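Local atomic coordinates of peptidoglycan glycosyltransferase (Eggerthella lenta, PDB entry 4MNR), a protein that belongs to the penicillin-binding protein family and carries a domain of the serine beta-lactamase-like fold, together with a domain of the penicillin-binding protein dimerisation family. Residues A[189-194]-A[255-260]; A[123-128]-A[427-432]; A[207-212]-A[226-231]; A[376-381]-A[398-403]. All blocks are in the same frame, centred on the assembly; numbering follows the deposited sequence.

Interaction 1 (A[189-194]-A[255-260])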
loop_
_atom_site.group_PDB
_atom_site.type_symbol
_atom_site.label_atom_id
_atom_site.label_comp_id
_atom_site.label_asym_id
_atom_site.label_seq_id
_atom_site.Cartn_x
_atom_site.Cartn_y
_atom_site.Cartn_z
ATOM N N ILE A 189 -10.895 4.727 5.965
ATOM C CA ILE A 189 -10.791 3.565 6.855
ATOM C C ILE A 189 -10.218 4.012 8.208
ATOM O O ILE A 189 -10.719 3.635 9.272
ATOM C CB ILE A 189 -9.868 2.482 6.273
ATOM C CG1 ILE A 189 -10.449 1.895 4.981
ATOM C CG2 ILE A 189 -9.634 1.386 7.310
ATOM C CD1 ILE A 189 -9.494 0.950 4.279
ATOM N N VAL A 190 -9.177 4.844 8.166
ATOM C CA VAL A 190 -8.556 5.370 9.390
ATOM C C VAL A 190 -9.487 6.301 10.170
ATOM O O VAL A 190 -9.649 6.150 11.383
ATOM C CB VAL A 190 -7.224 6.105 9.100
ATOM C CG1 VAL A 190 -6.633 6.699 10.387
ATOM C CG2 VAL A 190 -6.233 5.152 8.464
ATOM N N THR A 191 -10.100 7.252 9.472
ATOM C CA THR A 191 -11.043 8.167 10.103
ATOM C C THR A 191 -12.207 7.440 10.774
ATOM O O THR A 191 -12.524 7.710 11.930
ATOM C CB THR A 191 -11.563 9.181 9.093
ATOM O OG1 THR A 191 -10.437 9.776 8.441
ATOM C CG2 THR A 191 -12.362 10.285 9.793
ATOM N N LEU A 192 -12.820 6.514 10.045
ATOM C CA LEU A 192 -13.931 5.711 10.576
ATOM C C LEU A 192 -13.504 4.887 11.781
ATOM O O LEU A 192 -14.177 4.870 12.818
ATOM C CB LEU A 192 -14.447 4.777 9.487
ATOM C CG LEU A 192 -15.583 3.853 9.928
ATOM C CD1 LEU A 192 -16.808 4.668 10.355
ATOM C CD2 LEU A 192 -15.921 2.880 8.808
ATOM N N ALA A 193 -12.387 4.179 11.650
ATOM C CA ALA A 193 -11.910 3.351 12.756
ATOM C C ALA A 193 -11.632 4.185 14.001
ATOM O O ALA A 193 -11.922 3.771 15.112
ATOM C CB ALA A 193 -10.654 2.568 12.339
ATOM N N THR A 194 -11.078 5.378 13.805
ATOM C CA THR A 194 -10.781 6.254 14.919
ATOM C C THR A 194 -12.064 6.742 15.582
ATOM O O THR A 194 -12.161 6.791 16.806
ATOM C CB THR A 194 -9.919 7.448 14.448
ATOM O OG1 THR A 194 -8.675 6.939 13.937
ATOM C CG2 THR A 194 -9.616 8.356 15.619
ATOM N N ASP A 255 -6.579 16.652 17.584
ATOM C CA ASP A 255 -5.831 15.748 18.466
ATOM C C ASP A 255 -6.192 14.291 18.188
ATOM O O ASP A 255 -5.307 13.446 18.001
ATOM C CB ASP A 255 -6.091 16.068 19.940
ATOM C CG ASP A 255 -5.525 17.413 20.363
ATOM O OD1 ASP A 255 -4.399 17.758 19.944
ATOM O OD2 ASP A 255 -6.211 18.127 21.125
ATOM N N LYS A 256 -7.492 14.004 18.130
ATOM C CA LYS A 256 -7.952 12.625 17.914
ATOM C C LYS A 256 -7.646 12.131 16.507
ATOM O O LYS A 256 -7.298 10.966 16.325
ATOM C CB LYS A 256 -9.459 12.497 18.156
ATOM C CG LYS A 256 -9.886 12.416 19.610
ATOM C CD LYS A 256 -11.373 12.062 19.695
ATOM C CE LYS A 256 -11.849 11.945 21.135
ATOM N NZ LYS A 256 -11.886 13.269 21.811
ATOM N N LEU A 257 -7.781 12.997 15.503
ATOM C CA LEU A 257 -7.547 12.522 14.143
ATOM C C LEU A 257 -6.067 12.196 13.955
ATOM O O LEU A 257 -5.720 11.170 13.375
ATOM C CB LEU A 257 -8.044 13.514 13.082
ATOM C CG LEU A 257 -7.777 13.037 11.647
ATOM C CD1 LEU A 257 -8.539 11.741 11.320
ATOM C CD2 LEU A 257 -8.106 14.123 10.632
ATOM N N VAL A 258 -5.194 13.060 14.461
ATOM C CA VAL A 258 -3.767 12.824 14.313
ATOM C C VAL A 258 -3.339 11.584 15.108
ATOM O O VAL A 258 -2.581 10.749 14.609
ATOM C CB VAL A 258 -2.939 14.054 14.689
ATOM C CG1 VAL A 258 -1.453 13.724 14.629
ATOM C CG2 VAL A 258 -3.281 15.200 13.732
ATOM N N ALA A 259 -3.843 11.451 16.333
ATOM C CA ALA A 259 -3.533 10.278 17.155
ATOM C C ALA A 259 -4.024 8.999 16.485
ATOM O O ALA A 259 -3.359 7.963 16.531
ATOM C CB ALA A 259 -4.150 10.416 18.532
ATOM N N GLY A 260 -5.194 9.070 15.862
ATOM C CA GLY A 260 -5.739 7.909 15.185
ATOM C C GLY A 260 -4.881 7.479 14.010
ATOM O O GLY A 260 -4.633 6.280 13.807
HETATM O O HOH W 1 -7.206 4.876 15.275
#

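Interaction 2 (A[123-128]-A[427-432])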
loop_
_atom_site.group_PDB
_atom_site.type_symbol
_atom_site.label_atom_id
_atom_site.label_comp_id
_atom_site.label_asym_id
_atom_site.label_seq_id
_atom_site.Cartn_x
_atom_site.Cartn_y
_atom_site.Cartn_z
ATOM N N ASP A 123 0.080 -7.678 -13.857
ATOM C CA ASP A 123 -0.887 -7.630 -14.951
ATOM C C ASP A 123 -1.939 -6.538 -14.724
ATOM O O ASP A 123 -2.413 -5.914 -15.682
ATOM C CB ASP A 123 -1.581 -8.982 -15.135
ATOM C CG ASP A 123 -0.657 -10.058 -15.700
ATOM O OD1 ASP A 123 0.437 -9.737 -16.218
ATOM O OD2 ASP A 123 -1.042 -11.245 -15.639
ATOM N N ALA A 124 -2.302 -6.327 -13.460
ATOM C CA ALA A 124 -3.277 -5.305 -13.084
ATOM C C ALA A 124 -2.749 -3.922 -13.438
ATOM O O ALA A 124 -3.516 -3.043 -13.837
ATOM C CB ALA A 124 -3.592 -5.386 -11.602
ATOM N N LEU A 125 -1.432 -3.749 -13.332
ATOM C CA LEU A 125 -0.794 -2.457 -13.576
ATOM C C LEU A 125 -0.275 -2.281 -14.999
ATOM O O LEU A 125 0.235 -1.215 -15.334
ATOM C CB LEU A 125 0.409 -2.295 -12.640
ATOM C CG LEU A 125 0.120 -2.364 -11.141
ATOM C CD1 LEU A 125 1.428 -2.394 -10.360
ATOM C CD2 LEU A 125 -0.722 -1.184 -10.756
ATOM N N ALA A 126 -0.379 -3.315 -15.827
ATOM C CA ALA A 126 0.249 -3.281 -17.148
ATOM C C ALA A 126 -0.234 -2.101 -18.001
ATOM O O ALA A 126 -1.431 -1.915 -18.197
ATOM C CB ALA A 126 0.027 -4.603 -17.879
ATOM N N GLY A 127 0.705 -1.293 -18.487
ATOM C CA GLY A 127 0.361 -0.150 -19.319
ATOM C C GLY A 127 -0.057 1.072 -18.517
ATOM O O GLY A 127 -0.433 2.099 -19.092
ATOM N N ARG A 128 0.029 0.962 -17.192
ATOM C CA ARG A 128 -0.357 2.049 -16.307
ATOM C C ARG A 128 0.834 2.510 -15.484
ATOM O O ARG A 128 1.912 1.922 -15.538
ATOM C CB ARG A 128 -1.414 1.564 -15.318
ATOM C CG ARG A 128 -2.522 0.736 -15.927
ATOM C CD ARG A 128 -3.757 1.568 -16.043
ATOM N NE ARG A 128 -4.892 0.847 -16.606
ATOM C CZ ARG A 128 -6.078 1.409 -16.785
ATOM N NH1 ARG A 128 -6.251 2.671 -16.428
ATOM N NH2 ARG A 128 -7.082 0.721 -17.311
ATOM N N VAL A 427 -5.233 -6.589 -0.239
ATOM C CA VAL A 427 -4.621 -5.962 -1.416
ATOM C C VAL A 427 -4.790 -4.437 -1.383
ATOM O O VAL A 427 -5.875 -3.943 -1.081
ATOM C CB VAL A 427 -5.222 -6.498 -2.739
ATOM C CG1 VAL A 427 -4.525 -5.853 -3.937
ATOM C CG2 VAL A 427 -5.096 -8.014 -2.826
ATOM N N ALA A 428 -3.719 -3.700 -1.691
ATOM C CA ALA A 428 -3.780 -2.241 -1.847
ATOM C C ALA A 428 -3.242 -1.945 -3.238
ATOM O O ALA A 428 -2.198 -2.466 -3.627
ATOM C CB ALA A 428 -2.925 -1.529 -0.795
ATOM N N ILE A 429 -3.965 -1.127 -3.990
ATOM C CA ILE A 429 -3.536 -0.809 -5.348
ATOM C C ILE A 429 -3.841 0.647 -5.627
ATOM O O ILE A 429 -4.879 1.168 -5.199
ATOM C CB ILE A 429 -4.225 -1.735 -6.386
ATOM C CG1 ILE A 429 -3.750 -1.424 -7.812
ATOM C CG2 ILE A 429 -5.727 -1.614 -6.321
ATOM C CD1 ILE A 429 -4.124 -2.544 -8.818
ATOM N N VAL A 430 -2.913 1.322 -6.297
ATOM C CA VAL A 430 -3.190 2.666 -6.802
ATOM C C VAL A 430 -2.884 2.691 -8.290
ATOM O O VAL A 430 -1.848 2.185 -8.742
ATOM C CB VAL A 430 -2.399 3.783 -6.062
ATOM C CG1 VAL A 430 -0.889 3.544 -6.181
ATOM C CG2 VAL A 430 -2.804 5.168 -6.626
ATOM N N ILE A 431 -3.813 3.235 -9.061
ATOM C CA ILE A 431 -3.588 3.462 -10.486
ATOM C C ILE A 431 -3.548 4.969 -10.712
ATOM O O ILE A 431 -4.566 5.649 -10.578
ATOM C CB ILE A 431 -4.747 2.898 -11.335
ATOM C CG1 ILE A 431 -4.962 1.409 -11.053
ATOM C CG2 ILE A 431 -4.477 3.145 -12.821
ATOM C CD1 ILE A 431 -3.820 0.542 -11.470
ATOM N N GLU A 432 -2.387 5.504 -11.067
ATOM C CA GLU A 432 -2.285 6.949 -11.285
ATOM C C GLU A 432 -3.074 7.414 -12.517
ATOM O O GLU A 432 -3.070 6.752 -13.563
ATOM C CB GLU A 432 -0.826 7.389 -11.417
ATOM C CG GLU A 432 0.017 7.111 -10.176
ATOM C CD GLU A 432 1.472 7.474 -10.364
ATOM O OE1 GLU A 432 1.766 8.501 -11.021
ATOM O OE2 GLU A 432 2.329 6.723 -9.857
HETATM O O HOH W 2 -4.386 4.725 -15.908
#

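Interaction 3 (A[207-212]-A[226-231])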
loop_
_atom_site.group_PDB
_atom_site.type_symbol
_atom_site.label_atom_id
_atom_site.label_comp_id
_atom_site.label_asym_id
_atom_site.label_seq_id
_atom_site.Cartn_x
_atom_site.Cartn_y
_atom_site.Cartn_z
ATOM N N PHE A 207 -25.541 12.123 9.405
ATOM C CA PHE A 207 -24.882 13.367 9.020
ATOM C C PHE A 207 -25.497 13.915 7.741
ATOM O O PHE A 207 -25.924 13.153 6.878
ATOM C CB PHE A 207 -23.411 13.120 8.691
ATOM C CG PHE A 207 -22.550 12.830 9.872
ATOM C CD1 PHE A 207 -22.475 11.548 10.385
ATOM C CD2 PHE A 207 -21.774 13.827 10.437
ATOM C CE1 PHE A 207 -21.660 11.273 11.466
ATOM C CE2 PHE A 207 -20.959 13.564 11.521
ATOM C CZ PHE A 207 -20.895 12.283 12.033
ATOM N N SER A 208 -25.521 15.236 7.596
ATOM C CA SER A 208 -25.938 15.819 6.328
ATOM C C SER A 208 -24.839 15.595 5.287
ATOM O O SER A 208 -23.654 15.723 5.596
ATOM C CB SER A 208 -26.225 17.312 6.492
ATOM O OG SER A 208 -26.758 17.868 5.302
ATOM N N SER A 209 -25.227 15.262 4.058
ATOM C CA SER A 209 -24.257 15.006 2.994
ATOM C C SER A 209 -24.505 15.873 1.742
ATOM O O SER A 209 -24.826 15.355 0.667
ATOM C CB SER A 209 -24.242 13.507 2.641
ATOM O OG SER A 209 -23.236 13.198 1.685
ATOM N N PRO A 210 -24.333 17.197 1.866
ATOM C CA PRO A 210 -24.554 18.074 0.709
ATOM C C PRO A 210 -23.453 17.926 -0.339
ATOM O O PRO A 210 -22.392 17.379 -0.034
ATOM C CB PRO A 210 -24.510 19.477 1.317
ATOM C CG PRO A 210 -23.673 19.329 2.548
ATOM C CD PRO A 210 -23.957 17.958 3.073
ATOM N N GLY A 211 -23.695 18.421 -1.552
ATOM C CA GLY A 211 -22.709 18.304 -2.610
ATOM C C GLY A 211 -21.497 19.156 -2.284
ATOM O O GLY A 211 -20.356 18.779 -2.567
ATOM N N THR A 212 -21.756 20.328 -1.722
ATOM C CA THR A 212 -20.692 21.196 -1.256
ATOM C C THR A 212 -21.100 21.767 0.087
ATOM O O THR A 212 -22.282 21.854 0.414
ATOM C CB THR A 212 -20.427 22.374 -2.229
ATOM O OG1 THR A 212 -21.569 23.233 -2.258
ATOM C CG2 THR A 212 -20.152 21.879 -3.643
ATOM N N ALA A 226 -22.130 15.642 -5.699
ATOM C CA ALA A 226 -23.373 14.911 -5.467
ATOM C C ALA A 226 -23.993 15.227 -4.107
ATOM O O ALA A 226 -23.317 15.166 -3.077
ATOM C CB ALA A 226 -23.131 13.413 -5.585
ATOM N N ASN A 227 -25.278 15.569 -4.120
ATOM C CA ASN A 227 -26.052 15.760 -2.897
ATOM C C ASN A 227 -26.717 14.438 -2.518
ATOM O O ASN A 227 -27.573 13.940 -3.246
ATOM C CB ASN A 227 -27.099 16.854 -3.110
ATOM C CG ASN A 227 -27.995 17.068 -1.898
ATOM O OD1 ASN A 227 -27.712 16.596 -0.793
ATOM N ND2 ASN A 227 -29.082 17.797 -2.104
ATOM N N TYR A 228 -26.308 13.860 -1.392
ATOM C CA TYR A 228 -26.873 12.585 -0.966
ATOM C C TYR A 228 -27.907 12.732 0.141
ATOM O O TYR A 228 -28.435 11.735 0.633
ATOM C CB TYR A 228 -25.780 11.615 -0.502
ATOM C CG TYR A 228 -24.849 11.171 -1.600
ATOM C CD1 TYR A 228 -25.339 10.544 -2.743
ATOM C CD2 TYR A 228 -23.477 11.366 -1.492
ATOM C CE1 TYR A 228 -24.485 10.136 -3.752
ATOM C CE2 TYR A 228 -22.617 10.962 -2.497
ATOM C CZ TYR A 228 -23.128 10.347 -3.622
ATOM O OH TYR A 228 -22.273 9.941 -4.621
ATOM N N GLY A 229 -28.207 13.961 0.535
ATOM C CA GLY A 229 -29.137 14.170 1.628
ATOM C C GLY A 229 -28.549 13.661 2.926
ATOM O O GLY A 229 -27.351 13.765 3.157
ATOM N N SER A 230 -29.382 13.099 3.788
ATOM C CA SER A 230 -28.890 12.677 5.091
ATOM C C SER A 230 -28.446 11.219 5.015
ATOM O O SER A 230 -29.175 10.368 4.497
ATOM C CB SER A 230 -29.961 12.866 6.164
ATOM O OG SER A 230 -31.106 12.092 5.873
ATOM N N LEU A 231 -27.245 10.942 5.516
ATOM C CA LEU A 231 -26.711 9.586 5.483
ATOM C C LEU A 231 -26.271 9.134 6.866
ATOM O O LEU A 231 -25.755 9.931 7.639
ATOM C CB LEU A 231 -25.486 9.547 4.575
ATOM C CG LEU A 231 -25.661 9.902 3.100
ATOM C CD1 LEU A 231 -24.308 9.846 2.423
ATOM C CD2 LEU A 231 -26.640 8.948 2.421
#

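Interaction 4 (A[376-381]-A[398-403])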
loop_
_atom_site.group_PDB
_atom_site.type_symbol
_atom_site.label_atom_id
_atom_site.label_comp_id
_atom_site.label_asym_id
_atom_site.label_seq_id
_atom_site.Cartn_x
_atom_site.Cartn_y
_atom_site.Cartn_z
ATOM N N ASP A 376 -17.223 -4.828 8.878
ATOM C CA ASP A 376 -18.632 -4.963 8.508
ATOM C C ASP A 376 -19.110 -3.798 7.618
ATOM O O ASP A 376 -19.898 -3.994 6.680
ATOM C CB ASP A 376 -19.508 -5.076 9.754
ATOM C CG ASP A 376 -19.378 -6.435 10.451
ATOM O OD1 ASP A 376 -18.839 -7.389 9.841
ATOM O OD2 ASP A 376 -19.827 -6.546 11.615
ATOM N N VAL A 377 -18.651 -2.589 7.918
ATOM C CA VAL A 377 -18.995 -1.438 7.077
ATOM C C VAL A 377 -18.353 -1.573 5.693
ATOM O O VAL A 377 -18.977 -1.269 4.676
ATOM C CB VAL A 377 -18.553 -0.109 7.729
ATOM C CG1 VAL A 377 -18.791 1.067 6.775
ATOM C CG2 VAL A 377 -19.303 0.106 9.023
ATOM N N LEU A 378 -17.110 -2.055 5.658
ATOM C CA LEU A 378 -16.408 -2.231 4.383
ATOM C C LEU A 378 -16.991 -3.357 3.519
ATOM O O LEU A 378 -16.874 -3.342 2.285
ATOM C CB LEU A 378 -14.911 -2.445 4.609
ATOM C CG LEU A 378 -14.203 -1.286 5.317
ATOM C CD1 LEU A 378 -12.702 -1.529 5.369
ATOM C CD2 LEU A 378 -14.507 0.054 4.646
ATOM N N LEU A 379 -17.629 -4.338 4.153
ATOM C CA LEU A 379 -18.354 -5.342 3.390
ATOM C C LEU A 379 -19.485 -4.633 2.662
ATOM O O LEU A 379 -19.780 -4.926 1.504
ATOM C CB LEU A 379 -18.890 -6.442 4.316
ATOM C CG LEU A 379 -19.670 -7.576 3.657
ATOM C CD1 LEU A 379 -18.884 -8.192 2.503
ATOM C CD2 LEU A 379 -19.998 -8.634 4.703
ATOM N N GLY A 380 -20.098 -3.666 3.344
ATOM C CA GLY A 380 -21.160 -2.873 2.760
ATOM C C GLY A 380 -20.728 -2.048 1.562
ATOM O O GLY A 380 -21.514 -1.821 0.643
ATOM N N VAL A 381 -19.480 -1.574 1.581
ATOM C CA VAL A 381 -18.952 -0.809 0.465
ATOM C C VAL A 381 -18.999 -1.649 -0.802
ATOM O O VAL A 381 -19.395 -1.172 -1.872
ATOM C CB VAL A 381 -17.495 -0.375 0.733
ATOM C CG1 VAL A 381 -16.871 0.198 -0.532
ATOM C CG2 VAL A 381 -17.460 0.649 1.870
ATOM N N ALA A 398 -14.403 -7.383 1.299
ATOM C CA ALA A 398 -14.645 -6.098 1.945
ATOM C C ALA A 398 -13.528 -5.137 1.595
ATOM O O ALA A 398 -12.361 -5.531 1.503
ATOM C CB ALA A 398 -14.730 -6.255 3.445
ATOM N N GLY A 399 -13.853 -3.869 1.413
ATOM C CA GLY A 399 -12.790 -2.930 1.114
ATOM C C GLY A 399 -13.276 -1.510 1.033
ATOM O O GLY A 399 -14.453 -1.237 1.244
ATOM N N LYS A 400 -12.359 -0.604 0.721
ATOM C CA LYS A 400 -12.687 0.804 0.572
ATOM C C LYS A 400 -12.098 1.296 -0.735
ATOM O O LYS A 400 -10.917 1.095 -1.000
ATOM C CB LYS A 400 -12.114 1.623 1.737
ATOM C CG LYS A 400 -12.450 3.101 1.671
ATOM C CD LYS A 400 -13.949 3.345 1.881
ATOM C CE LYS A 400 -14.357 4.790 1.577
ATOM N NZ LYS A 400 -14.326 5.128 0.118
ATOM N N THR A 401 -12.930 1.928 -1.551
ATOM C CA THR A 401 -12.448 2.578 -2.764
ATOM C C THR A 401 -11.837 3.927 -2.443
ATOM O O THR A 401 -12.096 4.538 -1.397
ATOM C CB THR A 401 -13.580 2.827 -3.754
ATOM O OG1 THR A 401 -14.525 3.730 -3.158
ATOM C CG2 THR A 401 -14.271 1.524 -4.110
ATOM N N GLY A 402 -11.028 4.413 -3.367
ATOM C CA GLY A 402 -10.436 5.710 -3.201
ATOM C C GLY A 402 -10.317 6.453 -4.501
ATOM O O GLY A 402 -10.025 5.886 -5.556
ATOM N N THR A 403 -10.571 7.748 -4.414
ATOM C CA THR A 403 -10.235 8.651 -5.460
ATOM C C THR A 403 -9.370 9.690 -4.759
ATOM O O THR A 403 -9.699 10.151 -3.663
ATOM C CB THR A 403 -11.513 9.236 -6.078
ATOM O OG1 THR A 403 -12.172 8.198 -6.827
ATOM C CG2 THR A 403 -11.203 10.390 -6.977
#

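Interaction 1 (A[189-194]-A[255-260])
Thr-194 overlaps the bare backbone of Gly-260, with OG1 3.3 Å from Gly-260 CA. Gly-260 has no side chain on this side of its helix, so the threonine hydroxyl can come this close. OG1 of Thr-194 is anti to the carbonyl carbon (chi1 -62°), which leaves CG2 anti to the backbone N. This CG2 lies 3.6 Å from Lys-256 O, one turn earlier in the second helix. OG1 also bonds to Val-190 O at 2.8 Å. That carbonyl takes the backbone N of Thr-194 as well, and the two donors reach it from opposite faces of its plane. A water donates to Thr-194 OG1 at 2.9 Å and to Gly-260 O at 3.3 Å. It is the polar link across a contact that has no direct hydrogen bond. Val-190 adds CG1, 4.0 Å from Gly-260 O. The side chains of Leu-257 and Thr-191 cross obliquely, with CD1 near OG1, which bonds to Ala-298 O. Met-252 and Phe-264 pack around the same threonines and valine. The axes approach to 9.5 Å at 116°. This is helix-on-helix packing in which a glycine lets a threonine side chain close in, within the helical part of the penicillin-binding protein fold.

Interaction 2 (A[123-128]-A[427-432])
Leu-125 and Ile-431 meet where the end of helix 115-125 packs on strand 425-431, a central strand of the five-stranded antiparallel sheet of the penicillin-binding protein fold. This side is tight and apolar. Leu-125 CD2 touches Ile-431 CD1 at 3.6 Å, the two side chains crossing at a slant. CD2 also faces Ile-429 CD1. The same methyl of Ile-429 lies 4.0 Å from Ala-124 CB. Ile-429 CG1 is anti to the backbone N (chi1 -179°); with chi2 also extended (165°), CD1 reaches this meeting point. Val-430, between the two isoleucines, points away, to the sheet face covered by helix 321-332. Helix 438-453 shares the near face, with Val-446 on Ala-124 and Ala-443 on Ile-429.

The other end is looser and wetter. A type II turn spans Leu-125 to Arg-128, closed by Arg-128 N to Leu-125 O at 2.9 Å, with Gly-127 at positive phi. Arg-128 bends at chi2 (-104°) and lays CD 3.7 Å from Ile-431 CG2. Its NH1 makes a salt bridge with Glu-435. A water accepts from Arg-128 NH1 at 2.8 Å, in the guanidinium plane at its edge, and donates a weak bond of 3.4 Å to Glu-432 O.

Interaction 3 (A[207-212]-A[226-231])
Phe-207 and Leu-231 exchange two backbone hydrogen bonds and form an antiparallel hydrogen-bonded pair. Phe-207 N to Leu-231 O is 2.8 Å, and Leu-231 N to Phe-207 O is 2.9 Å; both are close to straight. Further on, Ser-209 N reaches Gly-229 O, but this bond is bent (134° at the hydrogen). Tyr-228 N gives a straighter bond of 2.9 Å to Ser-209 O. A CA-H...O contact joins Ser-230 CA to Phe-207 O. Another joins Gly-211 CA to Ala-226 O at 3.2 Å.

One side-chain bond shapes the turn: Asn-227 OD1 accepts from Gly-229 N at 3.0 Å, an Asx turn. The donor stands well above the carboxamide plane.

The side-chain contacts centre on Ser-209. Its OG is anti to the backbone N (chi1 -175°) and lies 3.6 Å from Leu-231 CD1. The same OG sits in plane at the edge of the Tyr-228 ring, near CD2, and is hydrogen-bonded to Ser-241 and Asn-222.

Phe-207 and Ser-209 rest on helix 242-263, while Leu-231 and Tyr-228 lean on helix 233-239. The short two-stranded sheet thus lies against both helices, and the centre of the contact is about 30 Å from the centre of the chain.

Interaction 4 (A[376-381]-A[398-403])
This is a helix-on-strand contact, in which Leu-378 and Val-381 of helix 368-384 cover the start of the edge strand 398-406 of the five-stranded sheet. The segment axes come within 5.5 Å, at 67°. The backbones come nearest at Leu-379 and Ala-398, and the peptide groups of Gly-399 carry the polar part. Gly-399 N donates to Leu-378 O at 3.2 Å, from well above the carbonyl plane (61° out of it). The carbonyl on the same residue, Gly-399 O, faces aliphatic carbons of the helix: Val-381 CB lies 3.2 Å from it and Leu-378 CD2 3.6 Å. Val-381 places CG1 anti to the backbone N (chi1 170°), and both of its methyls also border that oxygen.

Beside the glycine, Ala-398 CB presses on the helix backbone, 3.5 Å from Leu-379 N and 4.0 Å from Leu-378 CB. On the other side Leu-378 CD2 meets Lys-400 CB at 4.1 Å, the two side chains crossing at about a right angle. Lys-400 bends at chi2 and chi4, and its NZ bonds to Thr-401 O at 2.8 Å and to Ser-240 OG. Thr-401 OG1 is hydrogen-bonded to Thr-386 OG1. Thr-401 N is buried here and has no partner in the model. Lys-400, Thr-401 and Gly-402 form the Lys-Thr-Gly signature of penicillin-binding proteins, which lines the active-site cleft in this family.

Interactions 1, 2 and 4 are buried, while interaction 3 is only partly buried and lies farthest from the chain centre. Interactions 2 and 4 reach the same five-stranded sheet, one at a central strand and one at an edge strand. Interactions 1 and 4 touch directly: Ile-189 CG1 packs on Lys-400 CB at 3.7 Å, and Leu-192 CD2 on Val-377 CG1 at 4.0 Å. Helix 242-263, half of interaction 1, also backs the strand pair of interaction 3. The chemistry follows the place. Backbone bonds dominate 3, and a single one crosses 4. Interaction 1 packs side chains on backbone, 2 packs aliphatic side chains together, and each has a bridging water.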